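Local coordinates for protein leucyl aminopeptidase (Trypanosoma brucei brucei, PDB 5NTD) that probably removes leucine and similar residues from the N termini of peptides, as a hexameric two-metal aminopeptidase of the M17 family, and binds the inhibitor bestatin, at residues A400-A405 / H491-L496; G374-G379 / G476-T481; G416-E421 / V442-E447. One frame throughout, in Å; residues are numbered along the deposited sequence.

Overall arrangement
All three contacts lie in the catalytic domain of the cytosol aminopeptidase family, within the part of the chain that runs from helix 374-387 to strand 490-495. Contact 2 opens first, at 374-379, and closes when the chain returns as helix 471-480. Contact 1 starts inside that loop, at 400-405, but closes beyond it at 491-496, so contacts 1 and 2 cross. Contact 3, joining 416-421 to 442-447, closes a short loop nested within both. Contacts 1 and 3 share the central sheet, where strand 490-495 runs between strands 395-400 and 415-419. Helix 471-480 of contact 2 packs against this sheet, with Gly476 touching His493 and Tyr418.

Contact 1. Residues A400-A405 / H491-L496; sequences ATLTGA and HIHVDL. With BES (2-(3-amino-2-hydroxy-4-phenyl-butyrylamino)-4-methyl-pentanoic acid), chain B.
His493 meets Leu402 through one end of its imidazole: His493 CE1 lies 3.5 Å from Leu402 CD2, the two side chains crossing at about a right angle. The ND1 side of the ring is turned to Asp398, to which it is hydrogen-bonded. At Val494 the backbone takes over, its O receiving the N-H of Ala400 (N to O 3.0 Å). Asp495 follows as the parallel bridge partner of Ala400, and its carboxylate grips the turn after the strand. Asp495 CG is anti to the backbone N (chi1 -167°), which carries the carboxylate carbon toward the turn; OD1 accepts Leu402 N at 3.1 Å from above the carboxylate plane and, weakly, Thr403 N. OD2 takes the short bond from Thr403 OG1 (2.6 Å) on its syn side, somewhat out of the carboxylate plane. Leu496 N then closes the bridge on Ala400 O at 2.8 Å, while Leu496 CD1 packs on Thr401 CG2 (3.6 Å). Asp495 is thus a second-shell residue: it holds the backbone from which Gly404 N, 3.1 Å from O4 of bestatin, binds the inhibitor's carboxylate. Neighbouring parallel strands with a substrate-site loop at the C-terminal end of one are characteristic of the alpha/beta catalytic domain of M17 aminopeptidases.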
loop_
_atom_site.group_PDB
_atom_site.type_symbol
_atom_site.label_atom_id
_atom_site.label_comp_id
_atom_site.label_asym_id
_atom_site.label_seq_id
_atom_site.Cartn_x
_atom_site.Cartn_y
_atom_site.Cartn_z
ATOM N N ALA G 400 21.028 20.973 -6.316
ATOM C CA ALA G 400 20.139 20.346 -5.319
ATOM C C ALA G 400 19.810 18.920 -5.635
ATOM O O ALA G 400 19.572 18.554 -6.773
ATOM C CB ALA G 400 18.872 21.146 -5.214
ATOM N N THR G 401 19.797 18.124 -4.593
ATOM C CA THR G 401 19.287 16.731 -4.661
ATOM C C THR G 401 17.759 16.770 -4.558
ATOM O O THR G 401 17.176 16.470 -3.529
ATOM C CB THR G 401 19.876 15.875 -3.543
ATOM O OG1 THR G 401 19.763 16.588 -2.300
ATOM C CG2 THR G 401 21.330 15.609 -3.820
ATOM N N LEU G 402 17.131 17.227 -5.607
ATOM C CA LEU G 402 15.811 17.820 -5.463
ATOM C C LEU G 402 14.608 16.871 -5.666
ATOM O O LEU G 402 13.632 17.007 -4.947
ATOM C CB LEU G 402 15.646 19.073 -6.344
ATOM C CG LEU G 402 14.514 20.020 -5.924
ATOM C CD1 LEU G 402 14.678 20.513 -4.490
ATOM C CD2 LEU G 402 14.436 21.194 -6.868
ATOM N N THR G 403 14.659 16.004 -6.663
ATOM C CA THR G 403 13.494 15.198 -7.014
ATOM C C THR G 403 13.852 13.767 -7.312
ATOM O O THR G 403 14.842 13.497 -7.989
ATOM C CB THR G 403 12.720 15.753 -8.241
ATOM O OG1 THR G 403 13.527 15.654 -9.416
ATOM C CG2 THR G 403 12.303 17.204 -8.062
ATOM N N GLY G 404 12.976 12.851 -6.898
ATOM C CA GLY G 404 12.996 11.476 -7.391
ATOM C C GLY G 404 12.742 11.404 -8.906
ATOM O O GLY G 404 13.302 10.573 -9.615
ATOM N N ALA G 405 11.950 12.324 -9.409
ATOM C CA ALA G 405 11.727 12.466 -10.856
ATOM C C ALA G 405 13.033 12.580 -11.673
ATOM O O ALA G 405 13.110 12.117 -12.796
ATOM C CB ALA G 405 10.837 13.688 -11.147
ATOM N N HIS G 491 19.870 31.600 -15.458
ATOM C CA HIS G 491 19.633 30.756 -14.269
ATOM C C HIS G 491 19.725 29.278 -14.635
ATOM O O HIS G 491 19.009 28.808 -15.505
ATOM C CB HIS G 491 18.280 31.032 -13.653
ATOM C CG HIS G 491 17.942 30.092 -12.548
ATOM N ND1 HIS G 491 16.747 29.432 -12.473
ATOM C CD2 HIS G 491 18.672 29.670 -11.485
ATOM C CE1 HIS G 491 16.751 28.642 -11.415
ATOM N NE2 HIS G 491 17.910 28.759 -10.804
ATOM N N ILE G 492 20.648 28.598 -13.984
ATOM C CA ILE G 492 20.892 27.193 -14.203
ATOM C C ILE G 492 20.518 26.404 -12.947
ATOM O O ILE G 492 21.160 26.538 -11.919
ATOM C CB ILE G 492 22.362 26.890 -14.507
ATOM C CG1 ILE G 492 22.838 27.689 -15.738
ATOM C CG2 ILE G 492 22.548 25.390 -14.769
ATOM C CD1 ILE G 492 24.338 27.666 -15.946
ATOM N N HIS G 493 19.463 25.602 -13.065
ATOM C CA HIS G 493 19.039 24.730 -11.989
ATOM C C HIS G 493 19.547 23.324 -12.273
ATOM O O HIS G 493 19.254 22.750 -13.301
ATOM C CB HIS G 493 17.526 24.747 -11.840
ATOM C CG HIS G 493 16.995 23.634 -10.982
ATOM N ND1 HIS G 493 17.336 23.486 -9.657
ATOM C CD2 HIS G 493 16.198 22.586 -11.280
ATOM C CE1 HIS G 493 16.769 22.402 -9.173
ATOM N NE2 HIS G 493 16.056 21.848 -10.135
ATOM N N VAL G 494 20.328 22.815 -11.358
ATOM C CA VAL G 494 20.952 21.483 -11.464
ATOM C C VAL G 494 20.346 20.519 -10.425
ATOM O O VAL G 494 20.533 20.671 -9.224
ATOM C CB VAL G 494 22.470 21.516 -11.249
ATOM C CG1 VAL G 494 23.102 20.167 -11.561
ATOM C CG2 VAL G 494 23.096 22.576 -12.116
ATOM N N ASP G 495 19.585 19.559 -10.921
ATOM C CA ASP G 495 18.956 18.547 -10.072
ATOM C C ASP G 495 19.884 17.356 -10.115
ATOM O O ASP G 495 19.990 16.660 -11.124
ATOM C CB ASP G 495 17.555 18.179 -10.560
ATOM C CG ASP G 495 16.761 17.373 -9.522
ATOM O OD1 ASP G 495 17.384 16.710 -8.667
ATOM O OD2 ASP G 495 15.510 17.393 -9.589
ATOM N N LEU G 496 20.570 17.135 -9.024
ATOM C CA LEU G 496 21.574 16.043 -8.939
ATOM C C LEU G 496 21.268 15.004 -7.845
ATOM O O LEU G 496 22.147 14.433 -7.223
ATOM C CB LEU G 496 22.992 16.600 -8.777
ATOM C CG LEU G 496 23.184 17.846 -7.919
ATOM C CD1 LEU G 496 22.790 17.610 -6.477
ATOM C CD2 LEU G 496 24.639 18.264 -7.985
HETATM N N2 BES B . 15.474 15.202 -1.085
HETATM C C1 BES B . 14.318 14.642 -1.782
HETATM C C6 BES B . 14.627 14.208 -3.236
HETATM C C7 BES B . 15.265 12.863 -3.442
HETATM C C8 BES B . 16.641 12.705 -3.348
HETATM C C12 BES B . 14.496 11.759 -3.789
HETATM C C9 BES B . 17.232 11.461 -3.551
HETATM C C11 BES B . 15.089 10.503 -3.991
HETATM C C10 BES B . 16.456 10.349 -3.865
HETATM C C2 BES B . 13.214 15.720 -1.726
HETATM O O2 BES B . 13.283 16.589 -0.553
HETATM C C3 BES B . 11.890 15.017 -1.679
HETATM O O3 BES B . 11.503 14.740 -0.519
HETATM N N1 BES B . 11.317 14.850 -2.882
HETATM C C4 BES B . 10.054 14.218 -3.125
HETATM C C13 BES B . 8.909 15.225 -3.132
HETATM C C14 BES B . 7.516 14.611 -3.002
HETATM C C15 BES B . 7.321 13.545 -1.931
HETATM C C16 BES B . 6.516 15.699 -2.697
HETATM C C5 BES B . 10.045 13.538 -4.451
HETATM O O1 BES B . 9.500 12.437 -4.519
HETATM O O4 BES B . 10.560 14.085 -5.431
#

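Contact 2. Residues G374-G379 / G476-T481; sequences GRIVLG and GYFITT. With BCT (bicarbonate ion), chain C.
Arg375 CG sits between its own backbone N and carbonyl carbon (chi1 71°), and Phe478 CG is anti to its backbone N, which sets Arg375 CG over one face of the phenyl ring. Arg375 CG stands 3.8 Å from the centroid of the Phe478 ring, a CH-pi contact offset toward the rim, and the guanidinium plane is turned 62° from the ring. Phe478 CE1 also approaches the main chain, 3.2 Å from Arg375 O. Beside this pair Leu378 CD1 touches Ile479 CD1 at 3.7 Å, the two side chains meeting at a slant. The helices carrying these residues, 374-387 and 471-480, run in the same general direction, with short-segment axes 8.8 Å apart and a crossing angle of -27°, and they belong to the alpha/beta catalytic domain, where Ile479 reaches on to His493 of the central sheet. Bending at chi3, the arginine turns its guanidinium edge to the bicarbonate. Arg375 NE gives a nearly straight bond to bicarbonate O2 (2.6 Å), and Arg375 NH2 reaches bicarbonate O3 at 3.2 Å. Bicarbonate O2 also accepts Arg375 N, while bicarbonate O1 takes Gly374 N at 2.8 Å, so the anion rests on the helix N terminus, whose dipole would favour its negative charge.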
loop_
_atom_site.group_PDB
_atom_site.type_symbol
_atom_site.label_atom_id
_atom_site.label_comp_id
_atom_site.label_asym_id
_atom_site.label_seq_id
_atom_site.Cartn_x
_atom_site.Cartn_y
_atom_site.Cartn_z
ATOM N N GLY G 374 12.994 21.302 -0.383
ATOM C CA GLY G 374 14.199 21.765 -1.040
ATOM C C GLY G 374 13.932 22.999 -1.844
ATOM O O GLY G 374 14.668 23.975 -1.780
ATOM N N ARG G 375 12.858 22.964 -2.599
ATOM C CA ARG G 375 12.531 24.072 -3.457
ATOM C C ARG G 375 12.230 25.324 -2.648
ATOM O O ARG G 375 12.465 26.448 -3.090
ATOM C CB ARG G 375 11.372 23.708 -4.390
ATOM C CG ARG G 375 10.039 23.597 -3.696
ATOM C CD ARG G 375 9.038 22.895 -4.594
ATOM N NE ARG G 375 9.392 21.481 -4.772
ATOM C CZ ARG G 375 8.812 20.675 -5.646
ATOM N NH1 ARG G 375 7.850 21.133 -6.440
ATOM N NH2 ARG G 375 9.211 19.446 -5.759
ATOM N N ILE G 376 11.685 25.117 -1.455
ATOM C CA ILE G 376 11.347 26.249 -0.551
ATOM C C ILE G 376 12.622 26.930 -0.047
ATOM O O ILE G 376 12.799 28.127 -0.069
ATOM C CB ILE G 376 10.507 25.767 0.642
ATOM C CG1 ILE G 376 9.105 25.363 0.141
ATOM C CG2 ILE G 376 10.415 26.845 1.701
ATOM C CD1 ILE G 376 8.238 24.712 1.179
ATOM N N VAL G 377 13.494 26.108 0.423
ATOM C CA VAL G 377 14.772 26.526 0.972
ATOM C C VAL G 377 15.600 27.257 -0.127
ATOM O O VAL G 377 16.173 28.310 0.066
ATOM C CB VAL G 377 15.393 25.238 1.563
ATOM C CG1 VAL G 377 16.779 24.963 1.118
ATOM C CG2 VAL G 377 15.194 25.208 3.063
ATOM N N LEU G 378 15.580 26.691 -1.312
ATOM C CA LEU G 378 16.264 27.266 -2.457
ATOM C C LEU G 378 15.635 28.567 -2.906
ATOM O O LEU G 378 16.303 29.449 -3.451
ATOM C CB LEU G 378 16.299 26.270 -3.620
ATOM C CG LEU G 378 17.191 25.052 -3.399
ATOM C CD1 LEU G 378 16.892 23.981 -4.424
ATOM C CD2 LEU G 378 18.663 25.440 -3.463
ATOM N N GLY G 379 14.334 28.665 -2.736
ATOM C CA GLY G 379 13.615 29.918 -3.085
ATOM C C GLY G 379 14.154 31.116 -2.301
ATOM O O GLY G 379 14.395 32.194 -2.837
ATOM N N GLY G 476 12.044 23.121 -10.589
ATOM C CA GLY G 476 12.910 24.215 -11.041
ATOM C C GLY G 476 12.118 25.491 -11.194
ATOM O O GLY G 476 12.502 26.551 -10.704
ATOM N N TYR G 477 10.971 25.371 -11.830
ATOM C CA TYR G 477 10.097 26.539 -12.046
ATOM C C TYR G 477 9.807 27.230 -10.723
ATOM O O TYR G 477 9.855 28.441 -10.609
ATOM C CB TYR G 477 8.787 26.165 -12.751
ATOM C CG TYR G 477 7.791 27.295 -12.678
ATOM C CD1 TYR G 477 7.883 28.387 -13.536
ATOM C CD2 TYR G 477 6.808 27.325 -11.689
ATOM C CE1 TYR G 477 7.009 29.456 -13.448
ATOM C CE2 TYR G 477 5.928 28.392 -11.592
ATOM C CZ TYR G 477 6.038 29.448 -12.472
ATOM O OH TYR G 477 5.190 30.517 -12.356
ATOM N N PHE G 478 9.457 26.436 -9.716
ATOM C CA PHE G 478 9.112 26.969 -8.393
ATOM C C PHE G 478 10.217 27.920 -7.911
ATOM O O PHE G 478 9.970 29.022 -7.431
ATOM C CB PHE G 478 8.913 25.863 -7.356
ATOM C CG PHE G 478 8.642 26.383 -5.980
ATOM C CD1 PHE G 478 9.679 26.778 -5.152
ATOM C CD2 PHE G 478 7.339 26.509 -5.513
ATOM C CE1 PHE G 478 9.425 27.279 -3.882
ATOM C CE2 PHE G 478 7.077 27.015 -4.242
ATOM C CZ PHE G 478 8.113 27.393 -3.426
ATOM N N ILE G 479 11.426 27.430 -8.020
ATOM C CA ILE G 479 12.619 28.173 -7.566
ATOM C C ILE G 479 12.717 29.522 -8.309
ATOM O O ILE G 479 12.958 30.537 -7.694
ATOM C CB ILE G 479 13.898 27.369 -7.792
ATOM C CG1 ILE G 479 13.882 26.109 -6.935
ATOM C CG2 ILE G 479 15.107 28.221 -7.443
ATOM C CD1 ILE G 479 14.893 25.059 -7.373
ATOM N N THR G 480 12.433 29.509 -9.608
ATOM C CA THR G 480 12.532 30.723 -10.438
ATOM C C THR G 480 11.562 31.827 -10.006
ATOM O O THR G 480 11.877 32.997 -10.130
ATOM C CB THR G 480 12.363 30.484 -11.950
ATOM O OG1 THR G 480 11.039 30.061 -12.252
ATOM C CG2 THR G 480 13.343 29.445 -12.410
ATOM N N THR G 481 10.413 31.443 -9.462
ATOM C CA THR G 481 9.413 32.430 -9.029
ATOM C C THR G 481 9.948 33.309 -7.891
ATOM O O THR G 481 9.389 34.358 -7.617
ATOM C CB THR G 481 8.086 31.811 -8.562
ATOM O OG1 THR G 481 8.279 31.096 -7.329
ATOM C CG2 THR G 481 7.495 30.896 -9.639
HETATM C C BCT C . 11.724 19.264 -3.041
HETATM O O1 BCT C . 12.536 19.080 -1.975
HETATM O O2 BCT C . 11.330 20.370 -3.415
HETATM O O3 BCT C . 11.299 18.267 -3.674
#

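Contact 3. Residues G416-E421 / V442-E447; sequences GLYVNE and VLYCPE
Segments 416-421 and 442-447 run in roughly the same direction, their touching parts 35° apart, and are joined by one direct backbone bond, from Val442 N to Leu417 O (2.8 Å). This continues the parallel pairing of strands 415-419 and 439-441 at the border of the catalytic domain's central sheet, and helix 422-435 makes the connection a beta-alpha-beta crossover. Past Val442 the chains separate and a water bridges them, accepting from Val419 N and lying within hydrogen-bonding distance of Val442 O. Val442 CG2 lies against Leu417 O and, at 4.0 Å, Tyr418 CB. Farther along, two tyrosines meet between the chains, each with CG anti to its backbone N (chi1 177° for Tyr418), and their side chains cross at about a right angle. The ring planes are inclined by 50°; Tyr444 CD1 comes over one face of Tyr418, 3.4 Å from Tyr418 CZ, while Leu443 O lies in plane at the edge of the Tyr418 ring. Tyr444 is itself held between two layers: Val419 O and Asn420 CA lie over one face, Pro446 CD over the other. NH1 of Arg113 of a second subunit is hydrogen-bonded to Val419 O, and the same arginine packs on Tyr444, which places this edge of the domain at a subunit interface. The Asn420 amide is engaged elsewhere, its OD1 accepting His491 N, whereas Asn420 CB meets the end of the tyrosine, 3.4 Å from Tyr444 OH.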
loop_
_atom_site.group_PDB
_atom_site.type_symbol
_atom_site.label_atom_id
_atom_site.label_comp_id
_atom_site.label_asym_id
_atom_site.label_seq_id
_atom_site.Cartn_x
_atom_site.Cartn_y
_atom_site.Cartn_z
ATOM N N GLY G 416 20.064 16.597 -13.995
ATOM C CA GLY G 416 19.079 17.278 -14.842
ATOM C C GLY G 416 19.285 18.788 -14.812
ATOM O O GLY G 416 19.446 19.363 -13.750
ATOM N N LEU G 417 19.222 19.399 -15.976
ATOM C CA LEU G 417 19.316 20.853 -16.100
ATOM C C LEU G 417 18.014 21.533 -16.521
ATOM O O LEU G 417 17.474 21.257 -17.583
ATOM C CB LEU G 417 20.399 21.246 -17.108
ATOM C CG LEU G 417 21.809 20.715 -16.864
ATOM C CD1 LEU G 417 22.747 21.260 -17.937
ATOM C CD2 LEU G 417 22.310 21.077 -15.480
ATOM N N TYR G 418 17.580 22.482 -15.703
ATOM C CA TYR G 418 16.457 23.358 -16.039
ATOM C C TYR G 418 17.037 24.770 -16.148
ATOM O O TYR G 418 17.465 25.341 -15.138
ATOM C CB TYR G 418 15.386 23.278 -14.942
ATOM C CG TYR G 418 14.197 24.184 -15.109
ATOM C CD1 TYR G 418 13.091 23.776 -15.883
ATOM C CD2 TYR G 418 14.128 25.419 -14.454
ATOM C CE1 TYR G 418 11.986 24.605 -16.035
ATOM C CE2 TYR G 418 13.026 26.258 -14.616
ATOM C CZ TYR G 418 11.960 25.840 -15.386
ATOM O OH TYR G 418 10.851 26.653 -15.534
ATOM N N VAL G 419 17.045 25.306 -17.343
ATOM C CA VAL G 419 17.805 26.499 -17.642
ATOM C C VAL G 419 17.007 27.501 -18.476
ATOM O O VAL G 419 16.421 27.138 -19.484
ATOM C CB VAL G 419 19.098 26.152 -18.402
ATOM C CG1 VAL G 419 20.081 27.328 -18.389
ATOM C CG2 VAL G 419 19.778 24.943 -17.773
ATOM N N ASN G 420 17.038 28.758 -18.069
ATOM C CA ASN G 420 16.245 29.791 -18.773
ATOM C C ASN G 420 16.840 30.329 -20.083
ATOM O O ASN G 420 16.185 31.028 -20.805
ATOM C CB ASN G 420 15.911 30.955 -17.857
ATOM C CG ASN G 420 17.108 31.781 -17.536
ATOM O OD1 ASN G 420 18.248 31.353 -17.726
ATOM N ND2 ASN G 420 16.877 32.950 -17.033
ATOM N N GLU G 421 18.062 29.957 -20.386
ATOM C CA GLU G 421 18.767 30.404 -21.632
ATOM C C GLU G 421 19.493 29.249 -22.289
ATOM O O GLU G 421 20.156 28.502 -21.606
ATOM C CB GLU G 421 19.783 31.472 -21.317
ATOM C CG GLU G 421 19.136 32.764 -20.858
ATOM C CD GLU G 421 20.122 33.886 -20.616
ATOM O OE1 GLU G 421 21.352 33.668 -20.799
ATOM O OE2 GLU G 421 19.644 34.998 -20.246
ATOM N N VAL G 442 16.358 19.030 -18.902
ATOM C CA VAL G 442 14.940 18.749 -18.771
ATOM C C VAL G 442 14.143 19.902 -19.344
ATOM O O VAL G 442 14.642 21.003 -19.473
ATOM C CB VAL G 442 14.486 18.420 -17.358
ATOM C CG1 VAL G 442 15.180 17.169 -16.859
ATOM C CG2 VAL G 442 14.735 19.578 -16.412
ATOM N N LEU G 443 12.883 19.613 -19.667
ATOM C CA LEU G 443 11.994 20.590 -20.326
ATOM C C LEU G 443 11.973 21.937 -19.598
ATOM O O LEU G 443 11.710 21.985 -18.427
ATOM C CB LEU G 443 10.571 20.059 -20.419
ATOM C CG LEU G 443 9.521 21.003 -20.994
ATOM C CD1 LEU G 443 9.756 21.228 -22.469
ATOM C CD2 LEU G 443 8.128 20.415 -20.764
ATOM N N TYR G 444 12.273 22.991 -20.339
ATOM C CA TYR G 444 12.023 24.367 -19.922
ATOM C C TYR G 444 10.815 24.904 -20.662
ATOM O O TYR G 444 10.847 25.173 -21.846
ATOM C CB TYR G 444 13.236 25.275 -20.184
ATOM C CG TYR G 444 13.049 26.686 -19.674
ATOM C CD1 TYR G 444 13.262 26.990 -18.332
ATOM C CD2 TYR G 444 12.668 27.724 -20.530
ATOM C CE1 TYR G 444 13.085 28.258 -17.848
ATOM C CE2 TYR G 444 12.475 29.024 -20.046
ATOM C CZ TYR G 444 12.688 29.268 -18.711
ATOM O OH TYR G 444 12.513 30.519 -18.199
ATOM N N CYS G 445 9.755 25.073 -19.910
ATOM C CA CYS G 445 8.457 25.547 -20.450
ATOM C C CYS G 445 7.574 26.137 -19.344
ATOM O O CYS G 445 6.537 25.577 -19.003
ATOM C CB CYS G 445 7.745 24.426 -21.180
ATOM S SG CYS G 445 6.457 25.061 -22.275
ATOM N N PRO G 446 8.005 27.263 -18.750
ATOM C CA PRO G 446 7.306 27.904 -17.636
ATOM C C PRO G 446 5.807 28.090 -17.836
ATOM O O PRO G 446 5.055 27.997 -16.898
ATOM C CB PRO G 446 7.970 29.296 -17.541
ATOM C CG PRO G 446 9.225 29.203 -18.268
ATOM C CD PRO G 446 9.105 28.086 -19.262
ATOM N N GLU G 447 5.395 28.398 -19.043
ATOM C CA GLU G 447 3.961 28.589 -19.321
ATOM C C GLU G 447 3.139 27.334 -19.027
ATOM O O GLU G 447 1.978 27.416 -18.700
ATOM C CB GLU G 447 3.695 29.091 -20.755
ATOM C CG GLU G 447 4.152 28.158 -21.880
ATOM C CD GLU G 447 5.556 28.428 -22.380
ATOM O OE1 GLU G 447 6.428 28.843 -21.581
ATOM O OE2 GLU G 447 5.803 28.173 -23.590
HETATM O O HOH W 1 16.335 23.380 -19.661
#